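Local coordinates for protein GH3 beta-N-acetylglucosaminidase (Paenibacillaceae, PDB 6K5J) that probably removes terminal N-acetylglucosamine units from beta-linked N-acetylglucosaminides, as a glycoside hydrolase of family 3, at residues Q19-G24 and D310-A315; G156-V161 and E212-R217; H187-E192 and T200-R205; P235-E240 and S248-G253; E283-A288 and D294-S299. One frame throughout, in Å; residues are numbered along the deposited sequence.

Contact 1: residues Q19-G24 and D310-A315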
# COMPACT_ATOMS: atom_id res chain seq x y z
N GLN A 19 -2.50 -24.83 -5.90
CA GLN A 19 -1.45 -24.13 -5.18
C GLN A 19 -1.07 -22.82 -5.85
O GLN A 19 -0.60 -21.89 -5.18
CB GLN A 19 -0.20 -25.01 -5.06
CG GLN A 19 -0.28 -26.05 -3.97
CD GLN A 19 -0.48 -25.43 -2.60
OE1 GLN A 19 0.40 -24.74 -2.07
NE2 GLN A 19 -1.65 -25.66 -2.02
N LEU A 20 -1.27 -22.71 -7.17
CA LEU A 20 -0.88 -21.54 -7.94
C LEU A 20 -1.86 -20.38 -7.85
O LEU A 20 -1.64 -19.36 -8.50
CB LEU A 20 -0.70 -21.93 -9.40
CG LEU A 20 0.11 -23.20 -9.68
CD1 LEU A 20 0.23 -23.42 -11.17
CD2 LEU A 20 1.47 -23.10 -9.03
N VAL A 21 -2.93 -20.49 -7.06
CA VAL A 21 -3.96 -19.46 -7.03
C VAL A 21 -4.13 -18.94 -5.61
O VAL A 21 -4.19 -19.72 -4.66
CB VAL A 21 -5.29 -19.99 -7.59
CG1 VAL A 21 -6.39 -18.93 -7.45
CG2 VAL A 21 -5.10 -20.40 -9.05
N MET A 22 -4.20 -17.62 -5.47
CA MET A 22 -4.60 -16.97 -4.22
C MET A 22 -5.90 -16.23 -4.47
O MET A 22 -6.00 -15.45 -5.43
CB MET A 22 -3.52 -16.00 -3.73
CG MET A 22 -3.94 -15.22 -2.48
SD MET A 22 -2.57 -14.27 -1.81
CE MET A 22 -1.76 -15.47 -0.74
N ALA A 23 -6.89 -16.47 -3.62
CA ALA A 23 -8.24 -15.95 -3.84
C ALA A 23 -8.72 -15.18 -2.63
O ALA A 23 -8.32 -15.46 -1.49
CB ALA A 23 -9.24 -17.08 -4.15
N GLY A 24 -9.60 -14.21 -2.87
CA GLY A 24 -10.32 -13.56 -1.81
C GLY A 24 -11.74 -14.09 -1.70
O GLY A 24 -12.19 -14.90 -2.52
N ASP A 310 -9.68 -23.16 -13.78
CA ASP A 310 -10.05 -24.00 -14.92
C ASP A 310 -9.09 -23.82 -16.08
O ASP A 310 -8.70 -24.79 -16.74
CB ASP A 310 -11.48 -23.67 -15.39
CG ASP A 310 -12.56 -24.27 -14.48
OD1 ASP A 310 -12.27 -25.24 -13.75
OD2 ASP A 310 -13.70 -23.77 -14.51
N ALA A 311 -8.70 -22.57 -16.37
CA ALA A 311 -7.80 -22.32 -17.49
C ALA A 311 -6.42 -22.92 -17.23
O ALA A 311 -5.79 -23.46 -18.15
CB ALA A 311 -7.70 -20.82 -17.74
N LEU A 312 -5.93 -22.84 -15.99
CA LEU A 312 -4.62 -23.41 -15.67
C LEU A 312 -4.64 -24.92 -15.81
O LEU A 312 -3.72 -25.51 -16.38
CB LEU A 312 -4.19 -23.01 -14.25
CG LEU A 312 -3.73 -21.55 -14.10
CD1 LEU A 312 -3.60 -21.19 -12.62
CD2 LEU A 312 -2.42 -21.33 -14.84
N LEU A 313 -5.68 -25.56 -15.28
CA LEU A 313 -5.81 -27.01 -15.43
C LEU A 313 -5.89 -27.41 -16.90
O LEU A 313 -5.21 -28.34 -17.34
CB LEU A 313 -7.03 -27.51 -14.66
CG LEU A 313 -7.18 -29.03 -14.63
CD1 LEU A 313 -6.03 -29.67 -13.86
CD2 LEU A 313 -8.52 -29.43 -14.04
N ALA A 314 -6.71 -26.70 -17.68
CA ALA A 314 -6.86 -27.04 -19.09
C ALA A 314 -5.55 -26.87 -19.85
O ALA A 314 -5.25 -27.64 -20.77
CB ALA A 314 -7.96 -26.17 -19.73
N ALA A 315 -4.75 -25.87 -19.47
CA ALA A 315 -3.47 -25.64 -20.13
C ALA A 315 -2.50 -26.78 -19.86
O ALA A 315 -1.73 -27.16 -20.75
CB ALA A 315 -2.88 -24.31 -19.67
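Val21 and Leu312 meet through one methyl each, CG2 of the valine lying 4.0 Å from CD1 of the leucine, where the two side chains cross obliquely. Val21 carries CG1 anti to its backbone N (chi1 175°), which leaves CG2 beside that N and turned to the helix. Leu312 is drawn out to full length: with chi1 at -74° and chi2 at 169°, its CD1 reaches from the helix surface to the strand. The same methyl also touches the root of Leu20 loosely, CB to CD1 4.4 Å, and the surface covered across the contact comes to 93 Å² in all. The rest of Leu20 packs on Ile326, Ser329 and Leu333 of helix 323-339. In the barrel of this glycoside hydrolase family 3 domain, strand 21-23 is the first strand and helix 302-317 follows the last, strand 296-298, so the contact belongs to the seam where the ring of strands closes on itself. Backbone hydrogen bonds between Ile296 and both Leu20 and Met22 sew that seam, while Leu312 covers its outer side. Leu312 also touches Val17 of helix 13-19 and Val289 of helix 281-291, which sets its buried methyls among side chains from several elements.

Contact 2: residues G156-V161 and E212-R217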
# COMPACT_ATOMS: atom_id res chain seq x y z
N GLY A 156 11.75 9.33 -4.32
CA GLY A 156 12.12 9.43 -5.72
C GLY A 156 13.53 9.02 -6.09
O GLY A 156 13.93 9.22 -7.24
N THR A 157 14.30 8.43 -5.17
CA THR A 157 15.63 7.95 -5.52
C THR A 157 15.74 6.47 -5.23
O THR A 157 15.15 5.96 -4.28
CB THR A 157 16.74 8.69 -4.77
OG1 THR A 157 16.57 8.51 -3.37
CG2 THR A 157 16.75 10.17 -5.12
N ALA A 158 16.53 5.78 -6.07
CA ALA A 158 16.78 4.37 -5.85
C ALA A 158 17.46 4.14 -4.50
O ALA A 158 17.17 3.16 -3.81
CB ALA A 158 17.64 3.81 -6.98
N GLU A 159 18.37 5.04 -4.12
CA GLU A 159 19.13 4.84 -2.88
C GLU A 159 18.21 4.83 -1.66
O GLU A 159 18.33 3.96 -0.79
CB GLU A 159 20.20 5.92 -2.74
CG GLU A 159 21.18 5.67 -1.62
CD GLU A 159 20.73 6.22 -0.27
OE1 GLU A 159 19.79 7.05 -0.23
OE2 GLU A 159 21.32 5.82 0.75
N LEU A 160 17.32 5.81 -1.57
CA LEU A 160 16.43 5.90 -0.41
C LEU A 160 15.47 4.72 -0.37
O LEU A 160 15.27 4.11 0.69
CB LEU A 160 15.65 7.22 -0.45
CG LEU A 160 14.66 7.38 0.70
CD1 LEU A 160 15.40 7.61 2.00
CD2 LEU A 160 13.67 8.51 0.42
N VAL A 161 14.86 4.39 -1.51
CA VAL A 161 13.91 3.28 -1.57
C VAL A 161 14.59 1.96 -1.24
O VAL A 161 14.03 1.13 -0.51
CB VAL A 161 13.22 3.26 -2.95
CG1 VAL A 161 12.45 1.95 -3.17
CG2 VAL A 161 12.26 4.44 -3.09
N GLU A 212 14.65 2.03 -11.61
CA GLU A 212 13.56 1.09 -11.31
C GLU A 212 14.06 -0.20 -10.65
O GLU A 212 13.56 -0.62 -9.61
CB GLU A 212 12.81 0.75 -12.60
CG GLU A 212 11.66 1.71 -12.97
CD GLU A 212 12.14 3.06 -13.53
OE1 GLU A 212 13.35 3.22 -13.80
OE2 GLU A 212 11.29 3.96 -13.72
N LEU A 213 15.05 -0.87 -11.27
CA LEU A 213 15.46 -2.20 -10.83
C LEU A 213 16.29 -2.19 -9.55
O LEU A 213 16.36 -3.22 -8.86
CB LEU A 213 16.26 -2.89 -11.94
CG LEU A 213 15.41 -3.29 -13.17
CD1 LEU A 213 16.31 -3.71 -14.33
CD2 LEU A 213 14.44 -4.40 -12.81
N ALA A 214 16.94 -1.07 -9.22
CA ALA A 214 17.95 -1.06 -8.16
C ALA A 214 17.41 -1.53 -6.80
O ALA A 214 18.07 -2.37 -6.17
CB ALA A 214 18.59 0.33 -8.07
N PRO A 215 16.28 -1.04 -6.29
CA PRO A 215 15.83 -1.53 -4.98
C PRO A 215 15.40 -2.99 -5.01
O PRO A 215 15.60 -3.69 -4.01
CB PRO A 215 14.67 -0.59 -4.62
CG PRO A 215 14.21 -0.03 -5.91
CD PRO A 215 15.42 0.05 -6.80
N PHE A 216 14.84 -3.46 -6.13
CA PHE A 216 14.51 -4.89 -6.23
C PHE A 216 15.77 -5.75 -6.16
O PHE A 216 15.77 -6.79 -5.50
CB PHE A 216 13.73 -5.16 -7.51
CG PHE A 216 12.35 -4.56 -7.52
CD1 PHE A 216 11.32 -5.14 -6.80
CD2 PHE A 216 12.09 -3.40 -8.24
CE1 PHE A 216 10.04 -4.58 -6.79
CE2 PHE A 216 10.81 -2.84 -8.24
CZ PHE A 216 9.79 -3.44 -7.53
N ARG A 217 16.85 -5.33 -6.84
CA ARG A 217 18.12 -6.05 -6.76
C ARG A 217 18.61 -6.14 -5.33
O ARG A 217 19.07 -7.20 -4.89
CB ARG A 217 19.19 -5.35 -7.62
CG ARG A 217 19.08 -5.56 -9.11
CD ARG A 217 20.38 -5.13 -9.82
NE ARG A 217 20.83 -3.80 -9.39
CZ ARG A 217 20.63 -2.69 -10.10
NH1 ARG A 217 19.99 -2.76 -11.27
NH2 ARG A 217 21.05 -1.52 -9.65
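The first turns of helices 158-174 and 213-222 lie side by side, with the CA atoms of Ala158 and Ala214 6.0 Å apart. Such a short spacing is possible because two alanines face each other: their CB methyls meet at 3.8 Å, and no longer side chain has to fit between the backbones. One turn along its helix from Ala158, Val161 meets Pro215, the neighbour of Ala214. The valine holds CG1 anti to its backbone N (chi1 167°), and this methyl rests on the proline ring, 3.7 Å from CB and 3.8 Å from CG of Pro215. Ala158 CB reaches the same ring from its other end, 4.4 Å from Pro215 CD, so the rigid pyrrolidine is gripped by two residues of one helix turn. Beyond the proline, Ile140 adds to its packing. Thr157 stands at the N-cap of its helix, where OG1 accepts a weak bond from Leu160 N. Next to the interface, the guanidinium of Arg217 folds back with one face above Ala214 CA, and its NH1 is bonded to Asp209 O. The patch is small, 156 Å², wholly apolar and partly buried. Helix 158-174 leads into strand 178-184, and helix 213-222 follows that strand and leads into strand 226-229; the two helices thus flank strand 178-184 in sequence and pack side by side in the outer layer of a (beta/alpha)8 barrel of the TIM type.

Contact 3: residues H187-E192 and T200-R205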
# COMPACT_ATOMS: atom_id res chain seq x y z
N HIS A 187 6.83 0.53 -10.78
CA HIS A 187 5.63 1.25 -11.19
C HIS A 187 5.72 2.75 -10.92
O HIS A 187 4.75 3.47 -11.17
CB HIS A 187 4.41 0.65 -10.45
CG HIS A 187 3.11 0.72 -11.20
ND1 HIS A 187 2.63 1.88 -11.77
CD2 HIS A 187 2.16 -0.23 -11.40
CE1 HIS A 187 1.45 1.64 -12.33
NE2 HIS A 187 1.14 0.37 -12.12
N GLY A 188 6.86 3.25 -10.43
CA GLY A 188 6.93 4.61 -9.92
C GLY A 188 6.89 5.70 -10.97
O GLY A 188 6.52 6.84 -10.66
N ASP A 189 7.27 5.39 -12.21
CA ASP A 189 7.35 6.38 -13.28
C ASP A 189 6.03 6.60 -14.01
O ASP A 189 5.89 7.61 -14.71
CB ASP A 189 8.46 5.96 -14.27
CG ASP A 189 8.70 6.98 -15.39
OD1 ASP A 189 9.41 7.98 -15.15
OD2 ASP A 189 8.22 6.76 -16.52
N THR A 190 5.04 5.72 -13.81
CA THR A 190 3.86 5.70 -14.67
C THR A 190 3.00 6.94 -14.45
O THR A 190 2.71 7.31 -13.31
CB THR A 190 3.01 4.46 -14.41
OG1 THR A 190 2.60 4.41 -13.03
CG2 THR A 190 3.77 3.18 -14.78
N GLY A 191 2.58 7.56 -15.55
CA GLY A 191 1.52 8.55 -15.48
C GLY A 191 0.13 7.98 -15.54
O GLY A 191 -0.86 8.72 -15.41
N GLU A 192 0.00 6.67 -15.74
CA GLU A 192 -1.29 6.01 -15.82
C GLU A 192 -1.38 4.91 -14.78
O GLU A 192 -0.37 4.38 -14.30
CB GLU A 192 -1.52 5.43 -17.22
CG GLU A 192 -1.68 6.49 -18.29
CD GLU A 192 -2.17 5.90 -19.58
OE1 GLU A 192 -1.32 5.36 -20.32
OE2 GLU A 192 -3.39 5.97 -19.84
N THR A 200 2.65 2.42 -19.81
CA THR A 200 3.95 2.16 -20.41
C THR A 200 5.01 2.94 -19.66
O THR A 200 4.81 4.12 -19.33
CB THR A 200 3.97 2.56 -21.89
OG1 THR A 200 2.99 1.81 -22.61
CG2 THR A 200 5.37 2.32 -22.50
N VAL A 201 6.13 2.28 -19.37
CA VAL A 201 7.37 2.93 -18.94
C VAL A 201 8.33 2.78 -20.11
O VAL A 201 8.87 1.69 -20.32
CB VAL A 201 7.92 2.30 -17.66
CG1 VAL A 201 9.26 2.94 -17.27
CG2 VAL A 201 6.91 2.47 -16.52
N PRO A 202 8.55 3.82 -20.92
CA PRO A 202 9.23 3.65 -22.21
C PRO A 202 10.75 3.71 -22.15
O PRO A 202 11.39 3.55 -23.20
CB PRO A 202 8.68 4.82 -23.02
CG PRO A 202 8.47 5.91 -22.01
CD PRO A 202 8.08 5.21 -20.71
N HIS A 203 11.34 3.91 -20.99
CA HIS A 203 12.74 4.30 -20.90
C HIS A 203 13.68 3.17 -21.29
O HIS A 203 13.34 1.99 -21.24
CB HIS A 203 13.05 4.76 -19.48
CG HIS A 203 12.11 5.81 -18.99
ND1 HIS A 203 12.04 7.06 -19.56
CD2 HIS A 203 11.17 5.78 -18.02
CE1 HIS A 203 11.10 7.77 -18.95
NE2 HIS A 203 10.56 7.01 -18.01
N ALA A 204 14.90 3.57 -21.67
CA ALA A 204 15.94 2.64 -22.07
C ALA A 204 16.42 1.82 -20.89
O ALA A 204 16.26 2.18 -19.72
CB ALA A 204 17.12 3.39 -22.69
N ARG A 205 17.06 0.70 -21.22
CA ARG A 205 17.53 -0.23 -20.21
C ARG A 205 18.49 0.44 -19.21
O ARG A 205 18.45 0.12 -18.02
CB ARG A 205 18.19 -1.42 -20.91
CG ARG A 205 18.54 -2.56 -20.04
CD ARG A 205 17.35 -3.12 -19.28
NE ARG A 205 17.91 -3.95 -18.22
CZ ARG A 205 18.11 -5.25 -18.34
NH1 ARG A 205 17.75 -5.90 -19.44
NH2 ARG A 205 18.66 -5.91 -17.33
O HOH W 1 5.60 6.35 -17.90
O HOH W 2 1.18 4.92 -20.23
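Asp189 and His203 tie together the long loop that follows strand 178-184 of the TIM-type barrel; the KHFPGHGD sequence of family 3 N-acetylglucosaminidases runs from the end of the strand into this loop, and a bound NAG touches its His187. His203 NE2 donates to Asp189 OD2 at 2.8 Å with an N-H...O angle of 145°. The oxygen lies near the plane at the edge of the imidazole, the N-H arrives from above the carboxylate plane, and the two flat groups stand 78° apart. Holding CG anti to the backbone N (chi1 -177°) carries the Asp189 carboxylate across to the histidine, whose ring has Pro202 CD 4.0 Å above its centre. Asp189 OD1 has partners of its own, a salt bridge to Arg207 and a bond from Asn142. With an alanine here, His203 NE2 would probably lose its acceptor and Arg207 one of its two carboxylate partners, the other being Glu212, leaving the imidazole freer to turn. Thr190 and Val201 cross at about a right angle and touch through their CG2 methyls at 3.7 Å. In the type I turn from His187 to Thr190, His187 ND1 donates to Thr190 OG1 at 2.8 Å, in the ring plane. A water bridges the segments, donating to Glu192 OE1 and accepting from Thr200 N at 2.9 Å.

Contact 4: residues P235-E240 and S248-G253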
# COMPACT_ATOMS: atom_id res chain seq x y z
N PRO A 235 8.86 -1.58 -22.90
CA PRO A 235 9.39 -1.93 -24.23
C PRO A 235 10.89 -2.15 -24.29
O PRO A 235 11.35 -2.83 -25.21
CB PRO A 235 8.97 -0.73 -25.10
CG PRO A 235 8.57 0.35 -24.13
CD PRO A 235 8.05 -0.36 -22.92
N ALA A 236 11.68 -1.58 -23.37
CA ALA A 236 13.12 -1.85 -23.39
C ALA A 236 13.44 -3.30 -23.02
O ALA A 236 14.53 -3.78 -23.33
CB ALA A 236 13.87 -0.91 -22.45
N VAL A 237 12.52 -3.98 -22.35
CA VAL A 237 12.69 -5.36 -21.95
C VAL A 237 11.84 -6.30 -22.80
O VAL A 237 12.31 -7.36 -23.22
CB VAL A 237 12.37 -5.55 -20.45
CG1 VAL A 237 12.68 -6.98 -20.01
CG2 VAL A 237 13.15 -4.56 -19.61
N GLU A 238 10.60 -5.92 -23.06
CA GLU A 238 9.63 -6.77 -23.76
C GLU A 238 9.16 -6.07 -25.03
O GLU A 238 8.43 -5.07 -24.94
CB GLU A 238 8.45 -7.09 -22.85
CG GLU A 238 7.31 -7.84 -23.52
CD GLU A 238 7.78 -9.14 -24.18
OE1 GLU A 238 7.78 -9.20 -25.42
OE2 GLU A 238 8.15 -10.08 -23.44
N PRO A 239 9.57 -6.54 -26.21
CA PRO A 239 9.12 -5.90 -27.45
C PRO A 239 7.64 -6.10 -27.74
O PRO A 239 7.04 -5.23 -28.38
CB PRO A 239 9.98 -6.57 -28.53
CG PRO A 239 11.12 -7.20 -27.79
CD PRO A 239 10.58 -7.59 -26.45
N GLU A 240 7.05 -7.20 -27.30
CA GLU A 240 5.63 -7.43 -27.55
C GLU A 240 4.78 -6.60 -26.60
O GLU A 240 5.24 -6.14 -25.55
CB GLU A 240 5.28 -8.91 -27.41
CG GLU A 240 6.05 -9.81 -28.36
CD GLU A 240 5.92 -9.36 -29.80
OE1 GLU A 240 4.80 -8.97 -30.20
OE2 GLU A 240 6.94 -9.38 -30.53
N SER A 248 7.51 -13.21 -20.53
CA SER A 248 8.63 -14.07 -20.15
C SER A 248 9.94 -13.28 -20.16
O SER A 248 10.84 -13.59 -19.38
CB SER A 248 8.70 -15.30 -21.07
OG SER A 248 8.75 -14.92 -22.43
N ASN A 249 10.05 -12.25 -21.01
CA ASN A 249 11.25 -11.42 -21.00
C ASN A 249 11.47 -10.76 -19.64
O ASN A 249 12.60 -10.69 -19.15
CB ASN A 249 11.17 -10.35 -22.08
CG ASN A 249 11.63 -10.86 -23.43
OD1 ASN A 249 11.66 -12.06 -23.66
ND2 ASN A 249 11.97 -9.95 -24.33
N VAL A 250 10.40 -10.25 -19.03
CA VAL A 250 10.54 -9.57 -17.74
C VAL A 250 10.71 -10.58 -16.61
O VAL A 250 11.54 -10.38 -15.72
CB VAL A 250 9.33 -8.64 -17.48
CG1 VAL A 250 9.48 -7.96 -16.12
CG2 VAL A 250 9.20 -7.60 -18.59
N ILE A 251 9.94 -11.66 -16.60
CA ILE A 251 9.95 -12.55 -15.45
C ILE A 251 11.04 -13.61 -15.60
O ILE A 251 12.01 -13.63 -14.83
CB ILE A 251 8.57 -13.19 -15.21
CG1 ILE A 251 7.52 -12.10 -14.93
CG2 ILE A 251 8.63 -14.13 -14.03
CD1 ILE A 251 6.13 -12.63 -14.68
N GLU A 252 10.89 -14.53 -16.57
CA GLU A 252 11.92 -15.56 -16.72
C GLU A 252 13.26 -14.94 -17.09
O GLU A 252 14.30 -15.36 -16.59
CB GLU A 252 11.51 -16.59 -17.78
CG GLU A 252 10.47 -17.60 -17.34
CD GLU A 252 10.89 -18.50 -16.18
OE1 GLU A 252 12.09 -18.52 -15.83
OE2 GLU A 252 10.01 -19.19 -15.62
N GLY A 253 13.24 -13.96 -17.99
CA GLY A 253 14.48 -13.39 -18.48
C GLY A 253 15.16 -12.50 -17.46
O GLY A 253 16.28 -12.78 -17.03
O HOH W 3 8.49 -12.54 -24.33
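The loop 235-240 passes the start of helix 249-258 most closely where the CA atoms of Glu238 and Asn249 are 5.6 Å apart, and the helix opens with a wide pi-type turn, Gly253 N bonding to Ser248 O. Asn249 points at the loop and gives the one direct bond between them: ND2 donates to Val237 O at 2.8 Å, with an N-H...O angle of 159°, in the carbonyl plane and near the plane of the amide. Pro239 CD sits 3.5 Å from the same nitrogen. An alanine in place of Asn249 would probably leave Val237 O without this donor and the loop at Pro239 less firmly tied to the helix. Glu238 crosses Asn249 at about a right angle. Its chain leaves anti to the backbone N and bends at chi2 (55°), bringing OE2 to 3.3 Å from Asn249 CB; that oxygen is bonded to Ser247 OG and takes a water proton at 2.6 Å, the water holding Asn249 OD1 only weakly. OE1 turns back and accepts Glu240 N at 2.8 Å through its anti lone pair, so both carboxylate oxygens have partners. Beside this, Val237 CG1 packs on Val250 CG2 at 3.8 Å. The amide bond and the valine pair hold a long beta-alpha connection, from strand 226-229 to helix 249-258, against the first turn of its own helix in the (beta/alpha)8 barrel.

Contact 5: residues E283-A288 and D294-S299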
# COMPACT_ATOMS: atom_id res chain seq x y z
N GLU A 283 -7.12 -16.62 -19.43
CA GLU A 283 -5.96 -16.66 -20.30
C GLU A 283 -4.81 -15.83 -19.73
O GLU A 283 -3.64 -16.15 -19.96
CB GLU A 283 -6.36 -16.19 -21.70
CG GLU A 283 -5.24 -16.19 -22.74
CD GLU A 283 -4.69 -17.57 -23.08
OE1 GLU A 283 -3.49 -17.65 -23.41
OE2 GLU A 283 -5.45 -18.57 -23.05
N GLY A 284 -5.11 -14.78 -18.97
CA GLY A 284 -4.05 -14.09 -18.25
C GLY A 284 -3.37 -15.00 -17.23
O GLY A 284 -2.15 -14.97 -17.08
N ALA A 285 -4.16 -15.81 -16.53
CA ALA A 285 -3.59 -16.77 -15.58
C ALA A 285 -2.60 -17.70 -16.28
O ALA A 285 -1.47 -17.89 -15.81
CB ALA A 285 -4.70 -17.58 -14.92
N VAL A 286 -3.02 -18.29 -17.39
CA VAL A 286 -2.15 -19.20 -18.15
C VAL A 286 -0.91 -18.46 -18.62
O VAL A 286 0.22 -18.95 -18.48
CB VAL A 286 -2.93 -19.81 -19.33
CG1 VAL A 286 -2.00 -20.64 -20.22
CG2 VAL A 286 -4.09 -20.64 -18.83
N GLN A 287 -1.09 -17.26 -19.17
CA GLN A 287 0.05 -16.53 -19.70
C GLN A 287 1.00 -16.07 -18.60
O GLN A 287 2.21 -15.99 -18.83
CB GLN A 287 -0.43 -15.34 -20.52
CG GLN A 287 -0.78 -15.70 -21.95
CD GLN A 287 -1.40 -14.55 -22.70
OE1 GLN A 287 -2.59 -14.56 -23.00
NE2 GLN A 287 -0.59 -13.55 -23.01
N ALA A 288 0.47 -15.78 -17.41
CA ALA A 288 1.33 -15.41 -16.29
C ALA A 288 2.22 -16.57 -15.86
O ALA A 288 3.42 -16.38 -15.59
CB ALA A 288 0.47 -14.94 -15.11
N ASP A 294 4.54 -17.70 -10.22
CA ASP A 294 4.15 -18.86 -9.43
C ASP A 294 2.76 -18.76 -8.85
O ASP A 294 2.09 -19.78 -8.70
CB ASP A 294 5.11 -19.05 -8.24
CG ASP A 294 6.54 -19.09 -8.66
OD1 ASP A 294 6.87 -19.96 -9.49
OD2 ASP A 294 7.32 -18.25 -8.17
N LEU A 295 2.34 -17.56 -8.47
CA LEU A 295 1.12 -17.38 -7.69
C LEU A 295 0.23 -16.39 -8.41
O LEU A 295 0.62 -15.23 -8.61
CB LEU A 295 1.44 -16.91 -6.27
CG LEU A 295 0.26 -16.91 -5.29
CD1 LEU A 295 -0.38 -18.30 -5.15
CD2 LEU A 295 0.71 -16.39 -3.92
N ILE A 296 -0.96 -16.85 -8.79
CA ILE A 296 -1.94 -16.08 -9.55
C ILE A 296 -2.92 -15.45 -8.57
O ILE A 296 -3.63 -16.16 -7.86
CB ILE A 296 -2.69 -17.00 -10.54
CG1 ILE A 296 -1.73 -17.67 -11.53
CG2 ILE A 296 -3.84 -16.26 -11.21
CD1 ILE A 296 -0.66 -16.80 -12.10
N LEU A 297 -2.97 -14.13 -8.53
CA LEU A 297 -3.81 -13.41 -7.58
C LEU A 297 -5.13 -13.04 -8.26
O LEU A 297 -5.14 -12.33 -9.27
CB LEU A 297 -3.10 -12.17 -7.06
CG LEU A 297 -3.86 -11.31 -6.06
CD1 LEU A 297 -4.24 -12.11 -4.81
CD2 LEU A 297 -3.02 -10.10 -5.68
N VAL A 298 -6.25 -13.51 -7.70
CA VAL A 298 -7.58 -13.17 -8.21
C VAL A 298 -8.43 -12.82 -6.99
O VAL A 298 -9.01 -13.69 -6.33
CB VAL A 298 -8.21 -14.29 -9.04
CG1 VAL A 298 -9.45 -13.77 -9.76
CG2 VAL A 298 -7.20 -14.83 -10.07
N SER A 299 -8.52 -11.52 -6.68
CA SER A 299 -8.88 -11.09 -5.32
C SER A 299 -10.37 -11.14 -5.00
O SER A 299 -10.74 -11.24 -3.82
CB SER A 299 -8.39 -9.66 -5.06
OG SER A 299 -6.98 -9.59 -5.13
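The flat group that Ile296 meets is the peptide carbonyl of Ala285, whose O lies 4.0 Å from Ile296 CD1; rings, amides and carboxylates have no share in the contact, so there are no stacked faces or edges. Everything else is methyl on methyl. Ile296 uses both branches: CG2, anti to the backbone N, touches Ala285 CB at 4.0 Å, while CD1 comes to 3.7 Å from Ala288 CB. The second branch is swung round rather than extended (chi1 -60°, chi2 -43°), which spreads the two ends of the isoleucine over alanines one helical turn apart. Their small side chains let helix 281-291 come close to strand 296-298, with the CA atoms of Ala285 and Ile296 6.3 Å apart. Leu270 also lies against Ile296, and Ala308 of helix 302-317 against Ala285. The helix runs between strands 264-266 and 296-298, the beta-alpha-beta crossover of a TIM-type barrel, and Ile296 faces outward from the barrel to meet it. Buried carbon on each side, with no charge or polar side chain between, is consistent with cohesion between these two segments resting mainly on van der Waals packing and burial from water.

Overall arrangement
All five contacts lie in the N-terminal TIM-type barrel domain of the family. Contact 1 joins the two ends of the chain segment that encloses the others; within it, contact 3 is nested inside contact 2, and contacts 4 and 5 follow in turn. Contacts 1 and 5, with centres 7 Å apart, share the strand pair 21-23 and 296-298 and together close the barrel. Contacts 2 and 3 touch, their centres 14 Å apart; contacts 3 and 4 have the same spacing, and there the loops after strands 178-184 and 226-229 touch. Contacts 1 and 2 are farthest apart, 32 Å between centres. Contact 2 lies on the outer helices, while His187 of contact 3 and Leu297 of contact 5 both touch the NAG.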